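PDB 3O9Z: lipopolysaccharide biosynthesis protein wbpB from Thermus thermophilus, which is an NAD-dependent sugar dehydrogenase of the Gfo/Idh/MocA family, probably acting in the biosynthesis of 2,3-diacetamido-2,3-dideoxy-D-mannuronic acid for lipopolysaccharide. Local coordinates for residues 17-22 with 100-105; 76-81 with 86-91; 244-249 with 255-260. All coordinates share one frame; numbering follows the deposited sequence.

Interaction 1 of 3, residues 17-22 with 100-105; sequences PRHLKA and LSEKPL. With NAD (nicotinamide-adenine-dinucleotide), chain E; AKG (2-oxoglutaric acid), chain F.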
# COMPACT_ATOMS: atom_id res chain seq x y z
N PRO A 17 0.09 -20.79 -1.34
CA PRO A 17 -0.20 -22.02 -0.57
C PRO A 17 0.29 -23.28 -1.29
O PRO A 17 0.53 -24.31 -0.66
CB PRO A 17 -1.72 -22.00 -0.46
CG PRO A 17 -2.07 -20.53 -0.50
CD PRO A 17 -1.10 -19.92 -1.49
N ARG A 18 0.39 -23.24 -2.62
CA ARG A 18 0.91 -24.39 -3.35
C ARG A 18 2.40 -24.56 -3.08
O ARG A 18 2.90 -25.70 -3.04
CB ARG A 18 0.70 -24.23 -4.86
CG ARG A 18 -0.21 -25.28 -5.42
CD ARG A 18 -0.43 -25.12 -6.92
NE ARG A 18 -1.63 -24.33 -7.20
CZ ARG A 18 -2.03 -24.01 -8.42
NH1 ARG A 18 -1.32 -24.40 -9.47
NH2 ARG A 18 -3.13 -23.29 -8.59
N HIS A 19 3.10 -23.46 -2.85
CA HIS A 19 4.53 -23.52 -2.50
C HIS A 19 4.72 -23.96 -1.06
O HIS A 19 5.65 -24.72 -0.79
CB HIS A 19 5.16 -22.13 -2.67
CG HIS A 19 5.30 -21.73 -4.11
ND1 HIS A 19 6.46 -21.92 -4.81
CD2 HIS A 19 4.39 -21.25 -5.00
CE1 HIS A 19 6.29 -21.53 -6.06
NE2 HIS A 19 5.04 -21.15 -6.21
N LEU A 20 3.81 -23.59 -0.18
CA LEU A 20 3.89 -24.05 1.20
C LEU A 20 3.66 -25.53 1.24
O LEU A 20 4.42 -26.23 1.93
CB LEU A 20 2.80 -23.40 2.05
CG LEU A 20 2.96 -21.90 2.27
CD1 LEU A 20 1.80 -21.29 3.10
CD2 LEU A 20 4.31 -21.54 2.92
N LYS A 21 2.67 -26.02 0.49
CA LYS A 21 2.43 -27.45 0.41
C LYS A 21 3.66 -28.17 -0.19
O LYS A 21 4.07 -29.23 0.31
CB LYS A 21 1.12 -27.72 -0.35
CG LYS A 21 0.80 -29.19 -0.59
CD LYS A 21 -0.14 -29.29 -1.78
CE LYS A 21 -1.47 -29.85 -1.34
NZ LYS A 21 -1.50 -31.29 -1.72
N ALA A 22 4.29 -27.61 -1.23
CA ALA A 22 5.44 -28.27 -1.85
C ALA A 22 6.63 -28.35 -0.89
O ALA A 22 7.34 -29.36 -0.82
CB ALA A 22 5.89 -27.51 -3.13
N LEU A 100 14.23 -20.42 -6.85
CA LEU A 100 13.22 -21.17 -7.55
C LEU A 100 12.06 -20.21 -7.75
O LEU A 100 11.28 -19.96 -6.81
CB LEU A 100 12.73 -22.40 -6.81
CG LEU A 100 11.57 -23.22 -7.45
CD1 LEU A 100 11.75 -23.42 -8.98
CD2 LEU A 100 11.23 -24.52 -6.73
N SER A 101 11.95 -19.72 -8.96
CA SER A 101 10.99 -18.66 -9.23
C SER A 101 9.77 -19.18 -9.98
O SER A 101 9.87 -20.05 -10.84
CB SER A 101 11.64 -17.61 -10.11
OG SER A 101 10.79 -16.52 -10.38
N GLU A 102 8.61 -18.66 -9.60
CA GLU A 102 7.43 -18.85 -10.46
C GLU A 102 7.73 -18.42 -11.88
O GLU A 102 8.57 -17.56 -12.15
CB GLU A 102 6.23 -18.08 -9.89
CG GLU A 102 5.44 -18.89 -8.88
CD GLU A 102 4.73 -20.09 -9.49
OE1 GLU A 102 4.70 -20.16 -10.77
OE2 GLU A 102 4.16 -20.93 -8.76
N LYS A 103 6.88 -18.92 -12.79
CA LYS A 103 6.86 -18.42 -14.17
C LYS A 103 6.26 -17.02 -14.24
O LYS A 103 5.50 -16.61 -13.34
CB LYS A 103 6.15 -19.40 -15.13
CG LYS A 103 4.83 -20.00 -14.63
CD LYS A 103 3.70 -19.01 -14.23
CE LYS A 103 3.21 -18.14 -15.38
NZ LYS A 103 2.12 -17.26 -14.78
N PRO A 104 6.61 -16.24 -15.26
CA PRO A 104 7.77 -16.43 -16.17
C PRO A 104 9.01 -16.25 -15.31
O PRO A 104 9.01 -15.42 -14.40
CB PRO A 104 7.64 -15.26 -17.16
CG PRO A 104 6.95 -14.16 -16.32
CD PRO A 104 5.96 -14.94 -15.47
N LEU A 105 10.08 -17.00 -15.57
CA LEU A 105 11.29 -16.87 -14.73
C LEU A 105 11.73 -15.42 -14.58
O LEU A 105 11.99 -14.95 -13.45
CB LEU A 105 12.40 -17.76 -15.37
CG LEU A 105 13.72 -17.92 -14.57
CD1 LEU A 105 13.38 -18.27 -13.13
CD2 LEU A 105 14.54 -19.05 -15.21
PA NAD E . -1.08 -12.44 -6.26
O1A NAD E . -2.18 -13.26 -5.69
O2A NAD E . -1.30 -11.00 -6.74
O5B NAD E . -0.03 -12.49 -5.08
C5B NAD E . 1.12 -11.72 -5.29
C4B NAD E . 1.81 -11.51 -3.92
O4B NAD E . 3.11 -10.88 -4.09
C3B NAD E . 0.97 -10.50 -3.09
O3B NAD E . 0.60 -11.05 -1.81
C2B NAD E . 1.84 -9.24 -3.00
O2B NAD E . 1.68 -8.48 -1.80
C1B NAD E . 3.23 -9.95 -3.01
N9A NAD E . 4.31 -8.97 -3.33
C8A NAD E . 4.34 -7.76 -3.94
N7A NAD E . 5.57 -7.26 -3.94
C5A NAD E . 6.37 -8.13 -3.23
C6A NAD E . 7.76 -8.16 -2.85
N6A NAD E . 8.58 -7.11 -3.17
N1A NAD E . 8.09 -9.26 -2.18
C2A NAD E . 7.36 -10.31 -1.83
N3A NAD E . 6.04 -10.29 -2.15
C4A NAD E . 5.60 -9.24 -2.86
O3 NAD E . -0.43 -13.24 -7.48
PN NAD E . -0.24 -14.77 -7.74
O1N NAD E . -1.36 -15.25 -8.67
O2N NAD E . -0.01 -15.50 -6.45
O5D NAD E . 1.03 -14.81 -8.71
C5D NAD E . 2.25 -14.85 -8.02
C4D NAD E . 3.29 -15.37 -9.03
O4D NAD E . 2.94 -16.76 -9.25
C3D NAD E . 3.32 -14.67 -10.39
O3D NAD E . 4.70 -14.78 -10.86
C2D NAD E . 2.47 -15.63 -11.24
O2D NAD E . 2.84 -15.61 -12.61
C1D NAD E . 2.68 -17.02 -10.64
N1N NAD E . 1.55 -17.92 -10.85
C2N NAD E . 1.76 -19.13 -11.31
C3N NAD E . 0.78 -20.07 -11.53
C7N NAD E . 1.20 -21.35 -12.12
O7N NAD E . 2.38 -21.77 -12.01
N7N NAD E . 0.21 -22.07 -12.64
C4N NAD E . -0.54 -19.71 -11.20
C5N NAD E . -0.72 -18.45 -10.63
C6N NAD E . 0.33 -17.55 -10.44
C1 AKG F . -1.46 -17.60 -13.79
O1 AKG F . -2.65 -17.28 -13.52
O2 AKG F . -0.52 -16.82 -13.59
C2 AKG F . -1.09 -18.92 -14.23
O5 AKG F . 0.09 -19.16 -14.46
C3 AKG F . -2.14 -19.98 -14.43
C4 AKG F . -2.54 -19.97 -15.91
C5 AKG F . -3.72 -20.86 -16.23
O3 AKG F . -4.73 -20.82 -15.51
O4 AKG F . -3.66 -21.62 -17.21
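His19 and Glu102 carry the whole contact between helix 16-25 and residues 100-105, through one hydrogen bond: His19 NE2 donates to Glu102 OE2 at 2.7 Å, with an N-H...O angle of 157°. The acceptor lies close to the imidazole plane, at the ring edge, and is met on the anti side of the carboxylate, whose plane is turned 75° from the ring. A bend at chi2 (-67°) brings OE2 to the histidine although the CB of Glu102 does not head for the helix. Outside the two segments, His266 also bonds to OE2, and Tyr270 bonds to His19 ND1.

The other carboxylate oxygen, Glu102 OE1, accepts the backbone N of Lys103 at 3.2 Å and lies 3.2 Å from NAD C2N on the nicotinamide ring.

Ligand bonds follow at the next residue. Lys103 NZ donates to NAD O2D at 2.8 Å and to AKG O5, the ketone oxygen of 2-oxoglutarate, also at 2.8 Å, bridging cofactor and bound acid. Pro104 follows a cis peptide in this EKP sequence, as in relatives of the family.

With both oxygens engaged, the Glu102 carboxylate is probably restrained in rotation beside the nicotinamide, with His19 and His266 likely to act as second-shell residues that help position it.

Interaction 2 of 3, residues 76-81 with 86-91; sequences LSIASP and YPQIRM. With NAD (nicotinamide-adenine-dinucleotide), chain E.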
# COMPACT_ATOMS: atom_id res chain seq x y z
N LEU A 76 15.75 -19.48 -2.25
CA LEU A 76 14.67 -18.48 -2.20
C LEU A 76 13.60 -18.95 -3.19
O LEU A 76 13.87 -18.91 -4.40
CB LEU A 76 15.21 -17.10 -2.52
CG LEU A 76 14.15 -16.00 -2.34
CD1 LEU A 76 13.70 -15.92 -0.85
CD2 LEU A 76 14.73 -14.73 -2.80
N SER A 77 12.40 -19.31 -2.72
CA SER A 77 11.24 -19.50 -3.60
C SER A 77 10.55 -18.16 -3.83
O SER A 77 10.33 -17.39 -2.90
CB SER A 77 10.25 -20.47 -3.01
OG SER A 77 10.74 -21.80 -2.88
N ILE A 78 10.14 -17.92 -5.07
CA ILE A 78 9.74 -16.57 -5.45
C ILE A 78 8.35 -16.65 -6.09
O ILE A 78 8.17 -17.17 -7.19
CB ILE A 78 10.76 -15.90 -6.42
CG1 ILE A 78 12.07 -15.66 -5.65
CG2 ILE A 78 10.27 -14.62 -7.06
CD1 ILE A 78 13.28 -15.35 -6.58
N ALA A 79 7.37 -16.11 -5.36
CA ALA A 79 5.96 -16.08 -5.83
C ALA A 79 5.44 -14.64 -5.86
O ALA A 79 4.22 -14.42 -5.65
CB ALA A 79 5.11 -16.98 -4.97
N SER A 80 6.30 -13.66 -6.07
CA SER A 80 5.99 -12.25 -6.22
C SER A 80 5.52 -11.92 -7.64
O SER A 80 5.62 -12.80 -8.53
CB SER A 80 7.22 -11.43 -5.84
OG SER A 80 8.29 -11.87 -6.70
N PRO A 81 5.02 -10.69 -7.90
CA PRO A 81 4.68 -10.25 -9.27
C PRO A 81 5.89 -10.35 -10.21
O PRO A 81 7.06 -10.33 -9.75
CB PRO A 81 4.28 -8.78 -9.10
CG PRO A 81 3.68 -8.76 -7.67
CD PRO A 81 4.62 -9.66 -6.90
N TYR A 86 13.21 -11.05 -11.40
CA TYR A 86 14.65 -10.79 -11.71
C TYR A 86 15.36 -10.23 -10.45
O TYR A 86 16.38 -10.84 -10.05
CB TYR A 86 14.78 -9.85 -12.91
CG TYR A 86 16.21 -9.39 -13.13
CD1 TYR A 86 17.15 -10.31 -13.54
CD2 TYR A 86 16.55 -8.06 -12.99
CE1 TYR A 86 18.47 -9.90 -13.77
CE2 TYR A 86 17.87 -7.62 -13.22
CZ TYR A 86 18.77 -8.58 -13.65
OH TYR A 86 20.09 -8.19 -13.92
N PRO A 87 14.87 -9.09 -9.87
CA PRO A 87 15.67 -8.54 -8.75
C PRO A 87 15.65 -9.42 -7.52
O PRO A 87 16.58 -9.29 -6.69
CB PRO A 87 15.11 -7.14 -8.53
CG PRO A 87 13.66 -7.28 -9.06
CD PRO A 87 13.84 -8.14 -10.32
N GLN A 88 14.61 -10.24 -7.31
CA GLN A 88 14.58 -11.18 -6.20
C GLN A 88 15.49 -12.39 -6.39
O GLN A 88 16.05 -12.93 -5.44
CB GLN A 88 13.16 -11.61 -5.74
CG GLN A 88 12.39 -10.41 -5.23
CD GLN A 88 11.06 -10.77 -4.62
OE1 GLN A 88 10.43 -11.77 -4.96
NE2 GLN A 88 10.69 -9.95 -3.64
N ILE A 89 15.62 -12.81 -7.65
CA ILE A 89 16.64 -13.79 -7.99
C ILE A 89 18.04 -13.14 -7.81
O ILE A 89 18.87 -13.81 -7.20
CB ILE A 89 16.47 -14.24 -9.44
CG1 ILE A 89 15.20 -15.08 -9.64
CG2 ILE A 89 17.73 -15.02 -9.87
CD1 ILE A 89 14.72 -15.05 -11.12
N ARG A 90 18.23 -11.87 -8.13
CA ARG A 90 19.56 -11.23 -7.87
C ARG A 90 19.78 -11.25 -6.34
O ARG A 90 20.92 -11.44 -5.87
CB ARG A 90 19.57 -9.79 -8.35
CG ARG A 90 19.51 -9.69 -9.88
CD ARG A 90 20.84 -9.72 -10.54
NE ARG A 90 21.75 -8.68 -10.03
CZ ARG A 90 21.99 -7.51 -10.63
NH1 ARG A 90 22.87 -6.68 -10.08
NH2 ARG A 90 21.44 -7.15 -11.78
N MET A 91 18.74 -11.04 -5.53
CA MET A 91 18.90 -11.05 -4.07
C MET A 91 19.29 -12.44 -3.60
O MET A 91 20.22 -12.59 -2.76
CB MET A 91 17.57 -10.62 -3.43
CG MET A 91 17.48 -10.78 -1.90
SD MET A 91 16.01 -9.89 -1.17
CE MET A 91 14.59 -10.75 -1.85
PA NAD E . -1.08 -12.44 -6.26
O1A NAD E . -2.18 -13.26 -5.69
O2A NAD E . -1.30 -11.00 -6.74
O5B NAD E . -0.03 -12.49 -5.08
C5B NAD E . 1.12 -11.72 -5.29
C4B NAD E . 1.81 -11.51 -3.92
O4B NAD E . 3.11 -10.88 -4.09
C3B NAD E . 0.97 -10.50 -3.09
O3B NAD E . 0.60 -11.05 -1.81
C2B NAD E . 1.84 -9.24 -3.00
O2B NAD E . 1.68 -8.48 -1.80
C1B NAD E . 3.23 -9.95 -3.01
N9A NAD E . 4.31 -8.97 -3.33
C8A NAD E . 4.34 -7.76 -3.94
N7A NAD E . 5.57 -7.26 -3.94
C5A NAD E . 6.37 -8.13 -3.23
C6A NAD E . 7.76 -8.16 -2.85
N6A NAD E . 8.58 -7.11 -3.17
N1A NAD E . 8.09 -9.26 -2.18
C2A NAD E . 7.36 -10.31 -1.83
N3A NAD E . 6.04 -10.29 -2.15
C4A NAD E . 5.60 -9.24 -2.86
O3 NAD E . -0.43 -13.24 -7.48
PN NAD E . -0.24 -14.77 -7.74
O1N NAD E . -1.36 -15.25 -8.67
O2N NAD E . -0.01 -15.50 -6.45
O5D NAD E . 1.03 -14.81 -8.71
C5D NAD E . 2.25 -14.85 -8.02
C4D NAD E . 3.29 -15.37 -9.03
O4D NAD E . 2.94 -16.76 -9.25
C3D NAD E . 3.32 -14.67 -10.39
O3D NAD E . 4.70 -14.78 -10.86
C2D NAD E . 2.47 -15.63 -11.24
O2D NAD E . 2.84 -15.61 -12.61
C1D NAD E . 2.68 -17.02 -10.64
N1N NAD E . 1.55 -17.92 -10.85
C2N NAD E . 1.76 -19.13 -11.31
C3N NAD E . 0.78 -20.07 -11.53
C7N NAD E . 1.20 -21.35 -12.12
O7N NAD E . 2.38 -21.77 -12.01
N7N NAD E . 0.21 -22.07 -12.64
C4N NAD E . -0.54 -19.71 -11.20
C5N NAD E . -0.72 -18.45 -10.63
C6N NAD E . 0.33 -17.55 -10.44
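Strand 75-78 and helix 85-94 are the first two elements of a beta-alpha-beta unit in the NAD-binding Rossmann fold, and the contact lies where the helix packs back along the strand. The short axes run 9.2 Å apart at 175°, almost exactly antiparallel, as expected when the chain reverses between a strand and the helix of its crossover.

The strand end of the interface is apolar. Ile78 reaches the helix through CD1, which lies 3.6 Å from Ile89 CG1, the two side chains crossing at about a right angle. Its CG2 branch instead turns to the amide of Gln88, while Leu76 CD2 rests against the backbone O of Gln88 at 3.5 Å.

Past the strand the contact becomes polar. Gln88 runs extended beyond CG (chi2 -173°), which carries its amide to the loop and the adenine. Gln88 NE2 lies 3.1 Å from NAD N1A, and Glu57 of the second subunit accepts a hydrogen bond from the same nitrogen. OE1 accepts from Ser80 and also from Thr9. Replacing Gln88 with an alanine would probably leave the Ser80 hydroxyl without this acceptor and the adenine edge without its amide neighbour. The loop itself flanks the cofactor, with Ser80 O 3.2 Å from NAD O3D and Pro81 CD 3.4 Å from NAD O4B. Ser80 OG meets Gln88 OE1 at 2.8 Å from above the carbonyl plane, 52° out of it.

Interaction 3 of 3, residues 244-249 with 255-260; sequences RTYRSI and EVEFSE. With AKG (2-oxoglutaric acid), chain F.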
# COMPACT_ATOMS: atom_id res chain seq x y z
N ARG A 244 -14.86 -23.19 -17.48
CA ARG A 244 -14.24 -21.88 -17.75
C ARG A 244 -12.79 -21.96 -18.19
O ARG A 244 -12.13 -20.93 -18.30
CB ARG A 244 -14.41 -20.95 -16.54
CG ARG A 244 -15.88 -20.75 -16.24
CD ARG A 244 -16.16 -19.89 -15.03
NE ARG A 244 -17.53 -19.42 -15.20
CZ ARG A 244 -17.86 -18.21 -15.61
NH1 ARG A 244 -16.93 -17.28 -15.81
NH2 ARG A 244 -19.14 -17.90 -15.76
N THR A 245 -12.30 -23.17 -18.43
CA THR A 245 -10.97 -23.38 -18.96
C THR A 245 -11.03 -24.38 -20.11
O THR A 245 -11.85 -25.32 -20.14
CB THR A 245 -9.96 -23.89 -17.93
OG1 THR A 245 -10.29 -25.24 -17.58
CG2 THR A 245 -9.94 -22.99 -16.67
N TYR A 246 -10.08 -24.21 -21.01
CA TYR A 246 -9.88 -25.11 -22.14
C TYR A 246 -8.44 -24.94 -22.57
O TYR A 246 -8.08 -23.90 -23.12
CB TYR A 246 -10.86 -24.78 -23.27
CG TYR A 246 -10.67 -25.67 -24.49
CD1 TYR A 246 -10.91 -27.04 -24.40
CD2 TYR A 246 -10.24 -25.15 -25.70
CE1 TYR A 246 -10.71 -27.87 -25.50
CE2 TYR A 246 -10.06 -25.97 -26.82
CZ TYR A 246 -10.31 -27.33 -26.70
OH TYR A 246 -10.11 -28.13 -27.80
N ARG A 247 -7.62 -25.95 -22.32
CA ARG A 247 -6.19 -25.91 -22.60
C ARG A 247 -5.83 -27.09 -23.45
O ARG A 247 -5.81 -28.23 -22.97
CB ARG A 247 -5.34 -25.88 -21.32
CG ARG A 247 -5.64 -24.73 -20.35
CD ARG A 247 -4.76 -24.93 -19.10
NE ARG A 247 -5.07 -24.02 -18.00
CZ ARG A 247 -5.86 -24.33 -16.98
NH1 ARG A 247 -6.52 -25.49 -16.98
NH2 ARG A 247 -6.01 -23.47 -15.96
N SER A 248 -5.61 -26.83 -24.74
CA SER A 248 -5.60 -27.89 -25.75
C SER A 248 -4.40 -27.73 -26.66
O SER A 248 -4.10 -26.63 -27.15
CB SER A 248 -6.87 -27.81 -26.60
OG SER A 248 -6.72 -28.51 -27.82
N ILE A 249 -3.68 -28.83 -26.88
CA ILE A 249 -2.68 -28.89 -27.96
C ILE A 249 -3.11 -29.96 -28.94
O ILE A 249 -3.30 -31.15 -28.58
CB ILE A 249 -1.23 -29.04 -27.46
CG1 ILE A 249 -0.26 -29.04 -28.65
CG2 ILE A 249 -1.05 -30.30 -26.60
CD1 ILE A 249 1.20 -28.89 -28.22
N GLU A 255 -5.91 -34.57 -30.43
CA GLU A 255 -6.22 -33.63 -29.35
C GLU A 255 -5.65 -34.06 -28.00
O GLU A 255 -5.93 -35.15 -27.51
CB GLU A 255 -7.75 -33.50 -29.28
CG GLU A 255 -8.34 -32.96 -27.98
CD GLU A 255 -8.13 -31.46 -27.88
OE1 GLU A 255 -7.06 -31.05 -28.35
OE2 GLU A 255 -9.01 -30.72 -27.38
N VAL A 256 -4.87 -33.20 -27.36
CA VAL A 256 -4.56 -33.40 -25.93
C VAL A 256 -5.07 -32.21 -25.12
O VAL A 256 -4.56 -31.10 -25.29
CB VAL A 256 -3.05 -33.64 -25.72
CG1 VAL A 256 -2.67 -33.73 -24.22
CG2 VAL A 256 -2.59 -34.92 -26.44
N GLU A 257 -6.08 -32.42 -24.27
CA GLU A 257 -6.57 -31.36 -23.38
C GLU A 257 -5.93 -31.61 -22.03
O GLU A 257 -6.08 -32.71 -21.49
CB GLU A 257 -8.12 -31.33 -23.28
CG GLU A 257 -8.73 -29.95 -22.89
CD GLU A 257 -8.49 -29.51 -21.45
OE1 GLU A 257 -8.76 -28.32 -21.12
OE2 GLU A 257 -8.05 -30.36 -20.63
N PHE A 258 -5.20 -30.63 -21.50
CA PHE A 258 -4.33 -30.85 -20.34
C PHE A 258 -4.68 -30.07 -19.08
O PHE A 258 -3.82 -29.77 -18.27
CB PHE A 258 -2.85 -30.64 -20.69
CG PHE A 258 -2.56 -29.35 -21.38
CD1 PHE A 258 -2.61 -29.27 -22.77
CD2 PHE A 258 -2.20 -28.22 -20.65
CE1 PHE A 258 -2.27 -28.09 -23.43
CE2 PHE A 258 -1.87 -27.02 -21.30
CZ PHE A 258 -1.91 -26.97 -22.70
N SER A 259 -5.95 -29.73 -18.92
CA SER A 259 -6.38 -29.01 -17.72
C SER A 259 -6.41 -29.86 -16.45
O SER A 259 -6.19 -29.36 -15.34
CB SER A 259 -7.76 -28.42 -17.97
OG SER A 259 -7.68 -27.32 -18.88
N GLU A 260 -6.64 -31.15 -16.63
CA GLU A 260 -6.83 -31.98 -15.45
C GLU A 260 -5.49 -32.15 -14.77
O GLU A 260 -4.49 -32.49 -15.40
CB GLU A 260 -7.43 -33.31 -15.87
CG GLU A 260 -8.92 -33.17 -16.18
CD GLU A 260 -9.51 -34.41 -16.83
OE1 GLU A 260 -10.67 -34.75 -16.49
OE2 GLU A 260 -8.84 -35.03 -17.69
C1 AKG F . -1.46 -17.60 -13.79
O1 AKG F . -2.65 -17.28 -13.52
O2 AKG F . -0.52 -16.82 -13.59
C2 AKG F . -1.09 -18.92 -14.23
O5 AKG F . 0.09 -19.16 -14.46
C3 AKG F . -2.14 -19.98 -14.43
C4 AKG F . -2.54 -19.97 -15.91
C5 AKG F . -3.72 -20.86 -16.23
O3 AKG F . -4.73 -20.82 -15.51
O4 AKG F . -3.66 -21.62 -17.21
O HOH W 1 -11.45 -27.98 -20.23
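Strands 245-251 and 254-257 form an antiparallel hairpin in which Ile249 and Val256 are a hydrogen-bonded pair, N to O at 2.9 Å both ways, and Ser248 faces Glu257 as a non-hydrogen-bonded pair. Beyond it Phe258 N donates to Arg247 O, but Arg247 N turns to a side chain: Glu257 OE1 accepts it at 2.9 Å and 178°, from above the carboxylate plane. Ser259 OG also donates to this oxygen, and a water links it to Thr245 O.

On the face with Ser248 and Glu257, the Glu255 carboxylate is gripped by two hydroxyls. Ser248 OG donates to Glu255 OE1 at 2.6 Å, on the syn lone pair, and Tyr246 OH to Glu255 OE2 at 2.8 Å.

Arg247 CB sits over the face of the Phe258 ring, 3.9 Å from its centroid, a CH-pi contact. The chain then extends from CG to NE (chi2 177°), reaching 2-oxoglutarate: Arg247 NE donates to AKG O4 at 2.9 Å and Arg247 NH2 to AKG O3 at 3.0 Å. Arg247 NH1 donates to Ser259 OG at 2.9 Å, 20° out of the guanidinium plane.

The guanidinium is thus held through three nitrogens, and Glu257, by bonding both Arg247 N and Ser259, links the hairpin backbone to the group that binds the distal carboxylate of the ligand.

In the fold
Interactions 1 and 2 belong to the Rossmann sheet, where strands 75-78 and 98-101 are parallel neighbours; their centres are 11 Å apart and they touch through backbone pairs such as Glu102 N with Ile78 O (2.9 Å). Both segments of interaction 2 fall between residues 22 and 100, the two halves of interaction 1. Interaction 2 runs from the adenine (Gln88) to the nicotinamide ribose (Ala79, Ser80), and interaction 1 takes over at the nicotinamide ring and its ribose. Interaction 3 follows later, on the outermost strand, within this chain, of the second sheet and its neighbour, centred 22 Å from interaction 1 and 29 Å from interaction 2. Bound 2-oxoglutarate spans interactions 1 and 3, so both sheet-bearing parts build its site.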